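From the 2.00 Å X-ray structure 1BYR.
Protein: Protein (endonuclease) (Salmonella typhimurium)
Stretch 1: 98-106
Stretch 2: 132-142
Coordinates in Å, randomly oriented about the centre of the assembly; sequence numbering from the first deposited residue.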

# COMPACT_ATOMS: atom_id res chain seq x y z
N ILE A 98 9.61 0.87 -2.59
CA ILE A 98 10.85 0.96 -3.35
C ILE A 98 11.25 2.43 -3.40
O ILE A 98 10.53 3.26 -3.94
CB ILE A 98 10.71 0.43 -4.81
CG1 ILE A 98 10.32 -1.05 -4.80
CG2 ILE A 98 12.05 0.56 -5.54
CD1 ILE A 98 10.27 -1.70 -6.19
N ILE A 99 12.38 2.75 -2.76
CA ILE A 99 12.90 4.11 -2.75
C ILE A 99 14.02 4.16 -3.78
O ILE A 99 15.03 3.46 -3.65
CB ILE A 99 13.47 4.48 -1.36
CG1 ILE A 99 12.42 4.26 -0.27
CG2 ILE A 99 13.91 5.94 -1.35
CD1 ILE A 99 13.02 4.05 1.11
N VAL A 100 13.85 4.98 -4.82
CA VAL A 100 14.82 5.08 -5.91
C VAL A 100 15.62 6.39 -5.96
O VAL A 100 15.06 7.50 -5.91
CB VAL A 100 14.10 4.87 -7.26
CG1 VAL A 100 15.09 4.91 -8.42
CG2 VAL A 100 13.36 3.54 -7.22
N ASP A 101 16.94 6.26 -6.03
CA ASP A 101 17.84 7.40 -6.14
C ASP A 101 17.63 8.49 -5.08
O ASP A 101 17.80 9.68 -5.35
CB ASP A 101 17.73 7.99 -7.55
CG ASP A 101 18.26 7.03 -8.62
OD1 ASP A 101 18.96 6.06 -8.25
OD2 ASP A 101 17.97 7.22 -9.82
N ASN A 102 17.25 8.08 -3.87
CA ASN A 102 17.06 9.00 -2.76
C ASN A 102 16.06 10.14 -2.98
O ASN A 102 16.02 11.08 -2.20
CB ASN A 102 18.41 9.58 -2.35
CG ASN A 102 18.36 10.26 -0.99
OD1 ASN A 102 18.43 9.60 0.06
ND2 ASN A 102 18.25 11.58 -1.00
N VAL A 103 15.26 10.07 -4.04
CA VAL A 103 14.28 11.12 -4.30
C VAL A 103 12.94 10.62 -4.80
O VAL A 103 12.00 11.39 -4.92
CB VAL A 103 14.80 12.15 -5.32
CG1 VAL A 103 16.20 12.60 -4.96
CG2 VAL A 103 14.76 11.54 -6.70
N THR A 104 12.86 9.33 -5.13
CA THR A 104 11.61 8.77 -5.64
C THR A 104 11.11 7.63 -4.78
O THR A 104 11.89 6.84 -4.26
CB THR A 104 11.80 8.30 -7.10
OG1 THR A 104 11.81 9.46 -7.95
CG2 THR A 104 10.68 7.37 -7.53
N VAL A 105 9.79 7.54 -4.61
CA VAL A 105 9.20 6.50 -3.77
C VAL A 105 8.03 5.78 -4.42
O VAL A 105 7.06 6.40 -4.86
CB VAL A 105 8.66 7.10 -2.40
CG1 VAL A 105 8.00 5.98 -1.54
CG2 VAL A 105 9.79 7.78 -1.63
N GLU A 106 8.13 4.46 -4.51
CA GLU A 106 7.05 3.66 -5.05
C GLU A 106 6.41 3.07 -3.80
O GLU A 106 7.12 2.68 -2.87
CB GLU A 106 7.59 2.49 -5.91
CG GLU A 106 6.51 1.57 -6.50
CD GLU A 106 6.04 0.50 -5.52
OE1 GLU A 106 6.84 0.06 -4.68
OE2 GLU A 106 4.85 0.10 -5.60
N LYS A 132 12.34 15.26 0.14
CA LYS A 132 11.95 15.21 1.55
C LYS A 132 11.12 13.99 1.88
O LYS A 132 11.26 13.40 2.95
CB LYS A 132 11.17 16.46 1.96
CG LYS A 132 11.72 17.74 1.40
CD LYS A 132 10.75 18.35 0.39
CE LYS A 132 10.81 17.63 -0.95
NZ LYS A 132 9.48 17.16 -1.34
N LEU A 133 10.25 13.61 0.96
CA LEU A 133 9.42 12.44 1.19
C LEU A 133 10.29 11.19 1.19
O LEU A 133 10.12 10.30 2.03
CB LEU A 133 8.36 12.32 0.09
CG LEU A 133 7.38 11.16 0.32
CD1 LEU A 133 6.48 11.49 1.52
CD2 LEU A 133 6.55 10.92 -0.94
N ALA A 134 11.23 11.13 0.26
CA ALA A 134 12.11 9.97 0.15
C ALA A 134 13.07 9.82 1.33
O ALA A 134 13.31 8.70 1.80
CB ALA A 134 12.89 10.03 -1.18
N GLU A 135 13.63 10.92 1.84
CA GLU A 135 14.54 10.81 2.98
C GLU A 135 13.77 10.36 4.21
O GLU A 135 14.31 9.65 5.07
CB GLU A 135 15.26 12.13 3.27
CG GLU A 135 16.18 12.10 4.53
CD GLU A 135 17.17 10.92 4.59
OE1 GLU A 135 18.18 10.93 3.83
OE2 GLU A 135 16.96 9.98 5.42
N SER A 136 12.51 10.75 4.31
CA SER A 136 11.69 10.29 5.42
C SER A 136 11.48 8.78 5.29
O SER A 136 11.61 8.01 6.26
CB SER A 136 10.33 10.99 5.43
OG SER A 136 9.42 10.24 6.22
N PHE A 137 11.15 8.34 4.07
CA PHE A 137 10.94 6.92 3.83
C PHE A 137 12.22 6.15 4.09
O PHE A 137 12.20 5.01 4.56
CB PHE A 137 10.46 6.68 2.41
CG PHE A 137 8.99 6.38 2.32
CD1 PHE A 137 8.52 5.09 2.52
CD2 PHE A 137 8.08 7.38 2.02
CE1 PHE A 137 7.17 4.80 2.42
CE2 PHE A 137 6.72 7.10 1.93
CZ PHE A 137 6.27 5.80 2.13
N LEU A 138 13.36 6.78 3.77
CA LEU A 138 14.67 6.17 3.98
C LEU A 138 14.92 5.88 5.46
O LEU A 138 15.47 4.83 5.82
CB LEU A 138 15.78 7.10 3.44
CG LEU A 138 17.09 6.39 3.07
CD1 LEU A 138 16.88 5.52 1.83
CD2 LEU A 138 18.18 7.43 2.84
N GLU A 139 14.53 6.80 6.33
CA GLU A 139 14.68 6.59 7.76
C GLU A 139 13.86 5.37 8.19
O GLU A 139 14.26 4.60 9.04
CB GLU A 139 14.21 7.83 8.53
CG GLU A 139 15.13 9.03 8.42
CD GLU A 139 14.56 10.24 9.12
OE1 GLU A 139 13.34 10.24 9.38
OE2 GLU A 139 15.32 11.20 9.40
N HIS A 140 12.70 5.22 7.56
CA HIS A 140 11.79 4.09 7.81
C HIS A 140 12.47 2.81 7.34
O HIS A 140 12.43 1.78 8.01
CB HIS A 140 10.49 4.33 7.03
CG HIS A 140 9.45 3.27 7.20
ND1 HIS A 140 8.85 2.99 8.41
CD2 HIS A 140 8.80 2.51 6.28
CE1 HIS A 140 7.89 2.10 8.24
NE2 HIS A 140 7.84 1.80 6.95
N TRP A 141 13.09 2.88 6.16
CA TRP A 141 13.79 1.72 5.60
C TRP A 141 15.01 1.34 6.45
O TRP A 141 15.24 0.17 6.76
CB TRP A 141 14.26 2.05 4.17
CG TRP A 141 15.01 0.93 3.53
CD1 TRP A 141 14.51 -0.05 2.74
CD2 TRP A 141 16.41 0.64 3.70
NE1 TRP A 141 15.50 -0.95 2.41
CE2 TRP A 141 16.68 -0.55 2.99
CE3 TRP A 141 17.46 1.26 4.40
CZ2 TRP A 141 17.95 -1.13 2.95
CZ3 TRP A 141 18.73 0.68 4.36
CH2 TRP A 141 18.96 -0.51 3.64
N GLN A 142 15.79 2.36 6.83
CA GLN A 142 17.00 2.19 7.63
C GLN A 142 16.75 1.55 8.99
O GLN A 142 17.52 0.69 9.44
CB GLN A 142 17.67 3.54 7.82
CG GLN A 142 19.06 3.44 8.37
CD GLN A 142 20.01 2.80 7.40
OE1 GLN A 142 20.65 1.80 7.69
NE2 GLN A 142 20.11 3.38 6.21

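A β-hairpin lies against one flank of a helix, and the contact between them is almost wholly a matter of shape, for no hydrogen bond crosses it. The hairpin's two strands are joined through their own backbones, with Ile98 and Glu106 bonded to each other in both directions and Val100 and Thr104 likewise. Strand alternation then sorts the side chains: Ile99 and Val105 point toward the helix, while Ile98, Val100 and Thr104 point away.

The turn comes closest where the helix is slimmest. Ala134 points its single methyl toward the hairpin, and the CA atoms of Val103 and Ala134 are 5.1 Å apart. Ala134 CB sits 3.6 Å from Val103 CA and 3.5 Å from Asn102 O, closest to the main chain of the turn, with Val105 CG2 and Ile99 CG2 a little farther off. Val103 turns its own side chain away, leaving its backbone open to the methyl. The price is that Asn102 O is buried with no polar partner in the model. Alanine suits the site because its small side chain lets backbone approach backbone.

From the hairpin, two larger side chains, Val105 and Ile99, reach toward the helix, both touching the Ala134 methyl. Val105 is branched at CB, a shape at home in a strand. Val105 CG2 packs 3.7 Å from Ala134 CA, against the helix backbone itself, and also reaches the near side of the Phe137 ring, while Val105 CG1 lies over the middle of one face of that ring, 3.8 Å from the Phe137 ring centroid and only 9° off the ring normal. This is a CH-π contact, in which a broad flat ring offers a methyl a surface to rest on.

Ile99 reaches farther. Ile99 CG2 is 4.2 Å from Ala134 CB, and the chain, with chi1 in m and chi2 in t, carries CD1 into a hollow on the helix surface bounded by Phe137, Leu138 and Trp141. There Ile99 CD1 lies 3.9 Å from Phe137 CB, 3.9 Å from Trp141 CB and 4.2 Å from Leu138 CD1; Ile99 CD1 also touches main chain, 3.7 Å from Phe137 O. That oxygen already accepts a hydrogen bond from Trp141 N within the helix, so a methyl beside it does not leave it without a partner. The extra carbon of isoleucine is what enters this pocket.

At the margin, Asn102 starts sideways but its end comes nearer the helix, bringing Asn102 OD1 to 3.5 Å from Leu138 CD2. This is a packing contact, and a polar residue is reasonable here because the site is partly exposed.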